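Endo-xylogalacturonan hydrolase A (Aspergillus tubingensis, PDB 4C2L) hydrolyses xylogalacturonan, the xylose-substituted galacturonan of the hairy regions of pectin, as a secreted enzyme of glycosyl hydrolase family 28. Local coordinates at residues D114-D122 against R150-F158; F170-N178 against I201-D209. All coordinates share one frame; numbering follows the deposited sequence.

Contact 1: D114-D122 against R150-F158; sequences DGNGQDAWD and RQKNPPNVF. With SO4 (sulfate ion), chain G.
Asp114 and Lys152 pair as a single parallel beta bridge, after which Gly115 N donates to Lys152 O (2.8 Å), and Gly117 N makes a weak, bent bond to Asn153 O. The two glycines let the backbones close in: Gly117 CA and Pro155 CA are 3.9 Å apart. The side chains of Asp114 and Lys152 leave the same face of the sheet. With CG anti to the backbone N (chi1 -176°), Asp114 lays its carboxylate against the lysine methylenes; OD1, met from above the carboxylate plane, accepts from Asn116 N and closes an Asx turn, while OD2 makes a long salt bridge to Lys152 NZ (3.9 Å) that water 2 spans. Water 1 similarly links OD1 to Asn153 ND2. The right-handed parallel beta-helix of family 28 enzymes here passes from its stacked strands into the loops that follow their C-terminal ends, and helix 118-126 is laid over the turn 153-156. Trp121 carries this helix contact. Its indole meets the Asn153 amide nearly at a right angle (84° between planes), CH2 lying 3.5 Å from OD1, an oxygen that accepts from Asn178 N. At the other end of the indole, NE1 makes a weak hydrogen bond to Pro154 O (2.9 Å). Ala120 CB rests on Pro155 CB at 3.7 Å. On the strand itself, the extended Arg150 and Lys152 grip a sulfate, probably from the crystallisation liquor: Arg150 NH2 reaches O1 at 2.7 Å, and Lys152 NZ hydrogen-bonds O2 and O4.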
loop_
_atom_site.group_PDB
_atom_site.type_symbol
_atom_site.label_atom_id
_atom_site.label_comp_id
_atom_site.label_asym_id
_atom_site.label_seq_id
_atom_site.Cartn_x
_atom_site.Cartn_y
_atom_site.Cartn_z
ATOM N N ASP A 114 -15.052 -4.039 7.931
ATOM C CA ASP A 114 -14.318 -5.071 8.649
ATOM C C ASP A 114 -14.092 -6.251 7.705
ATOM O O ASP A 114 -15.038 -6.983 7.406
ATOM C CB ASP A 114 -15.140 -5.505 9.885
ATOM C CG ASP A 114 -14.419 -6.535 10.771
ATOM O OD1 ASP A 114 -13.338 -7.035 10.410
ATOM O OD2 ASP A 114 -14.956 -6.851 11.866
ATOM N N GLY A 115 -12.843 -6.452 7.270
ATOM C CA GLY A 115 -12.491 -7.578 6.401
ATOM C C GLY A 115 -12.460 -8.940 7.056
ATOM O O GLY A 115 -12.372 -9.954 6.354
ATOM N N ASN A 116 -12.529 -8.973 8.391
ATOM C CA ASN A 116 -12.647 -10.212 9.156
ATOM C C ASN A 116 -11.534 -11.190 8.785
ATOM O O ASN A 116 -11.775 -12.373 8.536
ATOM C CB ASN A 116 -14.042 -10.824 8.923
ATOM C CG ASN A 116 -14.478 -11.780 10.022
ATOM O OD1 ASN A 116 -13.773 -11.999 11.015
ATOM N ND2 ASN A 116 -15.678 -12.353 9.848
ATOM N N GLY A 117 -10.305 -10.682 8.774
ATOM C CA GLY A 117 -9.185 -11.378 8.163
ATOM C C GLY A 117 -8.508 -12.457 8.981
ATOM O O GLY A 117 -7.631 -13.136 8.472
ATOM N N GLN A 118 -8.889 -12.622 10.249
ATOM C CA GLN A 118 -8.128 -13.530 11.133
ATOM C C GLN A 118 -7.995 -14.934 10.550
ATOM O O GLN A 118 -6.900 -15.504 10.536
ATOM C CB GLN A 118 -8.776 -13.635 12.526
ATOM C CG GLN A 118 -7.920 -14.432 13.508
ATOM C CD GLN A 118 -6.637 -13.699 13.905
ATOM O OE1 GLN A 118 -6.674 -12.532 14.314
ATOM N NE2 GLN A 118 -5.497 -14.376 13.781
ATOM N N ASP A 119 -9.112 -15.498 10.101
ATOM C CA ASP A 119 -9.075 -16.863 9.586
ATOM C C ASP A 119 -8.132 -16.976 8.386
ATOM O O ASP A 119 -7.398 -17.960 8.263
ATOM C CB ASP A 119 -10.473 -17.350 9.209
ATOM C CG ASP A 119 -11.343 -17.640 10.417
ATOM O OD1 ASP A 119 -10.871 -17.535 11.572
ATOM O OD2 ASP A 119 -12.527 -17.962 10.199
ATOM N N ALA A 120 -8.163 -15.970 7.516
ATOM C CA ALA A 120 -7.287 -15.938 6.348
ATOM C C ALA A 120 -5.829 -15.882 6.782
ATOM O O ALA A 120 -4.981 -16.562 6.199
ATOM C CB ALA A 120 -7.633 -14.760 5.445
ATOM N N TRP A 121 -5.517 -15.079 7.804
ATOM C CA TRP A 121 -4.112 -15.002 8.232
ATOM C C TRP A 121 -3.636 -16.307 8.795
ATOM O O TRP A 121 -2.501 -16.707 8.577
ATOM C CB TRP A 121 -3.888 -13.906 9.266
ATOM C CG TRP A 121 -4.374 -12.558 8.835
ATOM C CD1 TRP A 121 -4.427 -12.037 7.538
ATOM C CD2 TRP A 121 -4.889 -11.497 9.703
ATOM N NE1 TRP A 121 -4.947 -10.758 7.557
ATOM C CE2 TRP A 121 -5.230 -10.379 8.831
ATOM C CE3 TRP A 121 -5.109 -11.377 11.085
ATOM C CZ2 TRP A 121 -5.774 -9.190 9.329
ATOM C CZ3 TRP A 121 -5.638 -10.176 11.575
ATOM C CH2 TRP A 121 -5.960 -9.106 10.722
ATOM N N ASP A 122 -4.503 -16.986 9.537
ATOM C CA ASP A 122 -4.124 -18.259 10.146
ATOM C C ASP A 122 -3.988 -19.358 9.103
ATOM O O ASP A 122 -3.059 -20.172 9.171
ATOM C CB ASP A 122 -5.137 -18.653 11.225
ATOM C CG ASP A 122 -5.085 -17.729 12.441
ATOM O OD1 ASP A 122 -4.009 -17.245 12.826
ATOM O OD2 ASP A 122 -6.136 -17.524 13.046
ATOM N N ARG A 150 -12.923 3.689 8.674
ATOM C CA ARG A 150 -11.941 2.754 9.178
ATOM C C ARG A 150 -12.028 1.467 8.360
ATOM O O ARG A 150 -13.128 0.961 8.102
ATOM C CB ARG A 150 -12.253 2.434 10.632
ATOM C CG ARG A 150 -11.358 1.375 11.249
ATOM C CD ARG A 150 -11.675 1.159 12.723
ATOM N NE ARG A 150 -10.855 0.074 13.243
ATOM C CZ ARG A 150 -11.193 -0.715 14.261
ATOM N NH1 ARG A 150 -12.352 -0.538 14.896
ATOM N NH2 ARG A 150 -10.362 -1.679 14.645
ATOM N N GLN A 151 -10.862 0.945 7.983
ATOM C CA GLN A 151 -10.770 -0.389 7.407
ATOM C C GLN A 151 -10.071 -1.257 8.429
ATOM O O GLN A 151 -8.959 -0.935 8.867
ATOM C CB GLN A 151 -9.979 -0.360 6.096
ATOM C CG GLN A 151 -10.689 0.403 4.981
ATOM C CD GLN A 151 -9.790 0.581 3.768
ATOM O OE1 GLN A 151 -8.572 0.628 3.897
ATOM N NE2 GLN A 151 -10.381 0.687 2.595
ATOM N N LYS A 152 -10.719 -2.361 8.800
ATOM C CA LYS A 152 -10.283 -3.215 9.903
ATOM C C LYS A 152 -10.008 -4.639 9.413
ATOM O O LYS A 152 -10.851 -5.229 8.737
ATOM C CB LYS A 152 -11.412 -3.260 10.948
ATOM C CG LYS A 152 -11.161 -4.197 12.114
ATOM C CD LYS A 152 -12.372 -4.173 13.041
ATOM C CE LYS A 152 -12.258 -5.253 14.104
ATOM N NZ LYS A 152 -13.424 -5.129 15.032
ATOM N N ASN A 153 -8.824 -5.158 9.730
ATOM C CA ASN A 153 -8.490 -6.575 9.543
ATOM C C ASN A 153 -8.794 -7.140 8.147
ATOM O O ASN A 153 -9.530 -8.119 8.006
ATOM C CB ASN A 153 -9.142 -7.426 10.644
ATOM C CG ASN A 153 -8.705 -7.011 12.036
ATOM O OD1 ASN A 153 -7.622 -6.434 12.209
ATOM N ND2 ASN A 153 -9.538 -7.318 13.052
ATOM N N PRO A 154 -8.207 -6.539 7.104
ATOM C CA PRO A 154 -8.339 -7.131 5.763
ATOM C C PRO A 154 -7.607 -8.470 5.720
ATOM O O PRO A 154 -6.581 -8.632 6.379
ATOM C CB PRO A 154 -7.595 -6.131 4.878
ATOM C CG PRO A 154 -6.551 -5.546 5.788
ATOM C CD PRO A 154 -7.292 -5.388 7.105
ATOM N N PRO A 155 -8.126 -9.441 4.951
ATOM C CA PRO A 155 -7.407 -10.713 4.803
ATOM C C PRO A 155 -6.013 -10.506 4.189
ATOM O O PRO A 155 -5.087 -11.267 4.472
ATOM C CB PRO A 155 -8.265 -11.496 3.801
ATOM C CG PRO A 155 -9.596 -10.855 3.807
ATOM C CD PRO A 155 -9.466 -9.442 4.324
ATOM N N ASN A 156 -5.863 -9.463 3.385
ATOM C CA ASN A 156 -4.642 -9.274 2.576
ATOM C C ASN A 156 -4.552 -7.754 2.342
ATOM O O ASN A 156 -4.647 -6.982 3.292
ATOM C CB ASN A 156 -4.833 -10.081 1.268
ATOM C CG ASN A 156 -3.523 -10.459 0.530
ATOM O OD1 ASN A 156 -3.549 -11.387 -0.292
ATOM N ND2 ASN A 156 -2.443 -9.730 0.735
ATOM N N VAL A 157 -4.392 -7.309 1.094
ATOM C CA VAL A 157 -4.176 -5.875 0.818
ATOM C C VAL A 157 -5.424 -5.070 1.195
ATOM O O VAL A 157 -6.551 -5.523 0.957
ATOM C CB VAL A 157 -3.815 -5.664 -0.676
ATOM C CG1 VAL A 157 -3.736 -4.171 -1.032
ATOM C CG2 VAL A 157 -2.486 -6.375 -0.970
ATOM N N PHE A 158 -5.235 -3.887 1.794
ATOM C CA PHE A 158 -6.374 -3.018 2.112
ATOM C C PHE A 158 -6.942 -2.417 0.824
ATOM O O PHE A 158 -8.124 -2.587 0.509
ATOM C CB PHE A 158 -5.944 -1.839 2.996
ATOM C CG PHE A 158 -5.722 -2.165 4.452
ATOM C CD1 PHE A 158 -4.471 -2.592 4.916
ATOM C CD2 PHE A 158 -6.734 -1.915 5.379
ATOM C CE1 PHE A 158 -4.249 -2.821 6.279
ATOM C CE2 PHE A 158 -6.528 -2.128 6.742
ATOM C CZ PHE A 158 -5.292 -2.592 7.199
HETATM S S SO4 G . -11.696 -3.262 17.498
HETATM O O1 SO4 G . -10.379 -2.668 17.170
HETATM O O2 SO4 G . -12.761 -2.794 16.577
HETATM O O3 SO4 G . -12.069 -2.866 18.869
HETATM O O4 SO4 G . -11.575 -4.736 17.411
HETATM O O HOH W 1 -11.963 -8.553 12.266
HETATM O O HOH W 2 -15.886 -5.139 13.760
#

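Contact 2: F170-N178 against I201-D209; sequences FSNLKMDAN and ITEVTVVND
Met175, Val207 and Phe170 have the most surface buried where 170-178 and 201-209 run side by side as neighbouring rungs of the parallel beta-helix, one in each of the first two PbH1 repeats. Strands 173-176 and 204-207 are parallel to within 3°, their axes 4.6 Å apart, and both chains turn a corner one residue earlier, at Asn172 and Glu203. Both backbone polar atoms of Met175 bond to 201-209: its N donates to Thr205 O and its O accepts from Val207 N, each at 2.8 Å. The side chain, CG anti to the carbonyl carbon (chi1 -62°), runs alongside Val206, and a bend at chi3 sets the CE methyl; SD and CE both touch Val206 CG2, CE at 4.0 Å. Phe158 and Phe191 also border this methionine inside the coil. Phe170, before the corner, points into the same interior and runs beside Ile201, CD1 approaching CG1 at 3.9 Å, while its ring meets that of Phe191 edge-to-face. Val207 belongs to the other, outer face. Its CB packs on Asp176 CB, and its CG1, anti to the backbone N (chi1 172°), is met by the amide nitrogen of Asn178, whose side chain passes aslant. Asp176 turns its carboxylate away from this valine to a salt bridge with Arg150. Past the strand end Asn208 ND2 bonds to Thr188 O, and its side chain lies about 5 Å from that of Asp210, probably the proton donor. At the corner, the side chains of Asn172 and Glu203 lie side by side, with Asn172 OD1 3.5 Å from Glu203 CB.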
loop_
_atom_site.group_PDB
_atom_site.type_symbol
_atom_site.label_atom_id
_atom_site.label_comp_id
_atom_site.label_asym_id
_atom_site.label_seq_id
_atom_site.Cartn_x
_atom_site.Cartn_y
_atom_site.Cartn_z
ATOM N N PHE A 170 -7.830 9.137 -1.519
ATOM C CA PHE A 170 -8.070 8.476 -0.235
ATOM C C PHE A 170 -7.765 9.519 0.823
ATOM O O PHE A 170 -6.653 10.040 0.863
ATOM C CB PHE A 170 -7.111 7.297 -0.029
ATOM C CG PHE A 170 -7.260 6.188 -1.041
ATOM C CD1 PHE A 170 -6.524 6.209 -2.225
ATOM C CD2 PHE A 170 -8.096 5.106 -0.796
ATOM C CE1 PHE A 170 -6.627 5.172 -3.156
ATOM C CE2 PHE A 170 -8.220 4.066 -1.727
ATOM C CZ PHE A 170 -7.480 4.102 -2.910
ATOM N N SER A 171 -8.741 9.831 1.672
ATOM C CA SER A 171 -8.531 10.875 2.689
ATOM C C SER A 171 -9.071 10.485 4.055
ATOM O O SER A 171 -10.144 9.900 4.144
ATOM C CB SER A 171 -9.228 12.172 2.227
ATOM O OG SER A 171 -9.062 13.172 3.196
ATOM N N ASN A 172 -8.349 10.840 5.123
ATOM C CA ASN A 172 -8.866 10.660 6.479
ATOM C C ASN A 172 -9.286 9.215 6.750
ATOM O O ASN A 172 -10.411 8.953 7.186
ATOM C CB ASN A 172 -10.057 11.604 6.714
ATOM C CG ASN A 172 -9.632 13.053 6.769
ATOM O OD1 ASN A 172 -8.604 13.371 7.364
ATOM N ND2 ASN A 172 -10.404 13.926 6.151
ATOM N N LEU A 173 -8.398 8.276 6.448
ATOM C CA LEU A 173 -8.679 6.866 6.666
ATOM C C LEU A 173 -7.893 6.339 7.858
ATOM O O LEU A 173 -6.730 6.722 8.078
ATOM C CB LEU A 173 -8.329 6.033 5.420
ATOM C CG LEU A 173 -9.033 6.332 4.100
ATOM C CD1 LEU A 173 -8.585 5.323 3.050
ATOM C CD2 LEU A 173 -10.555 6.270 4.267
ATOM N N LYS A 174 -8.541 5.473 8.633
ATOM C CA LYS A 174 -7.876 4.752 9.709
ATOM C C LYS A 174 -7.851 3.280 9.319
ATOM O O LYS A 174 -8.892 2.686 9.102
ATOM C CB LYS A 174 -8.614 4.944 11.030
ATOM C CG LYS A 174 -7.933 4.259 12.205
ATOM C CD LYS A 174 -8.193 5.003 13.508
ATOM C CE LYS A 174 -9.367 4.394 14.262
ATOM N NZ LYS A 174 -8.961 3.112 14.903
ATOM N N MET A 175 -6.655 2.712 9.204
ATOM C CA MET A 175 -6.526 1.356 8.686
ATOM C C MET A 175 -5.720 0.535 9.660
ATOM O O MET A 175 -4.619 0.915 10.047
ATOM C CB MET A 175 -5.849 1.392 7.314
ATOM C CG MET A 175 -6.678 2.173 6.306
ATOM S SD MET A 175 -5.678 2.865 4.982
ATOM C CE MET A 175 -4.878 1.372 4.412
ATOM N N ASP A 176 -6.284 -0.586 10.101
ATOM C CA ASP A 176 -5.579 -1.386 11.088
ATOM C C ASP A 176 -5.821 -2.856 10.884
ATOM O O ASP A 176 -6.950 -3.278 10.634
ATOM C CB ASP A 176 -5.975 -0.964 12.521
ATOM C CG ASP A 176 -7.488 -0.919 12.722
ATOM O OD1 ASP A 176 -8.078 -1.954 13.061
ATOM O OD2 ASP A 176 -8.101 0.152 12.570
ATOM N N ALA A 177 -4.744 -3.622 10.981
ATOM C CA ALA A 177 -4.794 -5.078 10.947
ATOM C C ALA A 177 -4.053 -5.564 12.181
ATOM O O ALA A 177 -2.856 -5.291 12.319
ATOM C CB ALA A 177 -4.120 -5.593 9.678
ATOM N N ASN A 178 -4.772 -6.246 13.082
ATOM C CA ASN A 178 -4.199 -6.794 14.312
ATOM C C ASN A 178 -4.657 -8.222 14.509
ATOM O O ASN A 178 -5.855 -8.479 14.545
ATOM C CB ASN A 178 -4.631 -5.960 15.519
ATOM C CG ASN A 178 -4.010 -4.576 15.507
ATOM O OD1 ASN A 178 -4.654 -3.612 15.087
ATOM N ND2 ASN A 178 -2.746 -4.480 15.908
ATOM N N ILE A 201 -3.187 10.212 -1.607
ATOM C CA ILE A 201 -3.422 9.546 -0.334
ATOM C C ILE A 201 -3.038 10.571 0.715
ATOM O O ILE A 201 -1.895 11.019 0.741
ATOM C CB ILE A 201 -2.528 8.294 -0.179
ATOM C CG1 ILE A 201 -2.884 7.259 -1.243
ATOM C CG2 ILE A 201 -2.687 7.685 1.220
ATOM C CD1 ILE A 201 -1.815 6.210 -1.454
ATOM N N THR A 202 -3.987 10.952 1.567
ATOM C CA THR A 202 -3.688 12.029 2.512
ATOM C C THR A 202 -4.400 11.851 3.831
ATOM O O THR A 202 -5.579 11.454 3.864
ATOM C CB THR A 202 -3.976 13.421 1.892
ATOM O OG1 THR A 202 -3.583 14.443 2.820
ATOM C CG2 THR A 202 -5.469 13.584 1.549
ATOM N N GLU A 203 -3.675 12.147 4.905
ATOM C CA GLU A 203 -4.194 12.074 6.280
ATOM C C GLU A 203 -4.713 10.672 6.580
ATOM O O GLU A 203 -5.894 10.450 6.868
ATOM C CB GLU A 203 -5.248 13.154 6.531
ATOM C CG GLU A 203 -4.679 14.562 6.361
ATOM C CD GLU A 203 -3.707 14.984 7.459
ATOM O OE1 GLU A 203 -3.733 14.407 8.569
ATOM O OE2 GLU A 203 -2.911 15.936 7.213
ATOM N N VAL A 204 -3.813 9.710 6.455
ATOM C CA VAL A 204 -4.168 8.317 6.726
ATOM C C VAL A 204 -3.257 7.737 7.803
ATOM O O VAL A 204 -2.098 8.161 7.949
ATOM C CB VAL A 204 -4.157 7.430 5.442
ATOM C CG1 VAL A 204 -5.046 8.025 4.366
ATOM C CG2 VAL A 204 -2.753 7.224 4.918
ATOM N N THR A 205 -3.800 6.814 8.589
ATOM C CA THR A 205 -3.036 6.101 9.588
ATOM C C THR A 205 -3.130 4.605 9.266
ATOM O O THR A 205 -4.229 4.099 9.014
ATOM C CB THR A 205 -3.587 6.398 10.992
ATOM O OG1 THR A 205 -3.657 7.822 11.192
ATOM C CG2 THR A 205 -2.709 5.795 12.042
ATOM N N VAL A 206 -1.999 3.926 9.275
ATOM C CA VAL A 206 -1.942 2.503 8.929
ATOM C C VAL A 206 -1.215 1.745 10.027
ATOM O O VAL A 206 -0.107 2.123 10.441
ATOM C CB VAL A 206 -1.203 2.257 7.589
ATOM C CG1 VAL A 206 -1.193 0.758 7.246
ATOM C CG2 VAL A 206 -1.838 3.047 6.448
ATOM N N VAL A 207 -1.839 0.674 10.505
ATOM C CA VAL A 207 -1.180 -0.278 11.385
ATOM C C VAL A 207 -1.300 -1.610 10.662
ATOM O O VAL A 207 -2.408 -2.110 10.457
ATOM C CB VAL A 207 -1.865 -0.362 12.775
ATOM C CG1 VAL A 207 -1.275 -1.501 13.619
ATOM C CG2 VAL A 207 -1.793 0.975 13.494
ATOM N N ASN A 208 -0.172 -2.169 10.239
ATOM C CA ASN A 208 -0.227 -3.390 9.422
ATOM C C ASN A 208 1.070 -4.186 9.501
ATOM O O ASN A 208 1.842 -4.022 10.433
ATOM C CB ASN A 208 -0.552 -3.019 7.963
ATOM C CG ASN A 208 0.614 -2.328 7.261
ATOM O OD1 ASN A 208 1.555 -1.881 7.909
ATOM N ND2 ASN A 208 0.548 -2.238 5.941
ATOM N N ASP A 209 1.304 -5.053 8.521
ATOM C CA ASP A 209 2.494 -5.891 8.537
ATOM C C ASP A 209 3.113 -6.018 7.155
ATOM O O ASP A 209 3.803 -6.991 6.867
ATOM C CB ASP A 209 2.168 -7.277 9.128
ATOM C CG ASP A 209 3.399 -8.132 9.341
ATOM O OD1 ASP A 209 4.440 -7.593 9.789
ATOM O OD2 ASP A 209 3.337 -9.348 9.022
HETATM O O HOH W 3 -6.300 9.322 9.681
#

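Strand 168-176 is the neighbour of strand 142-152 in the coil, and through it the two contacts join: Arg150 NH2 bridges to Asp176 OD1 at 2.8 Å, and Asn153 N probably bonds to Asp176 O. Contact 1 is the more buried, yet it is largely polar, built from glycines, prolines, an Asx turn, waters and an indole where the coil gives way to loops and a helix. Contact 2 is regular strand pairing, with apolar side chains stacked inside the coil and polar or exposed ones along the outer face. Trp121 ties the helix to the second contact as well, its CZ3 lying 3.4 Å from Asn178 O.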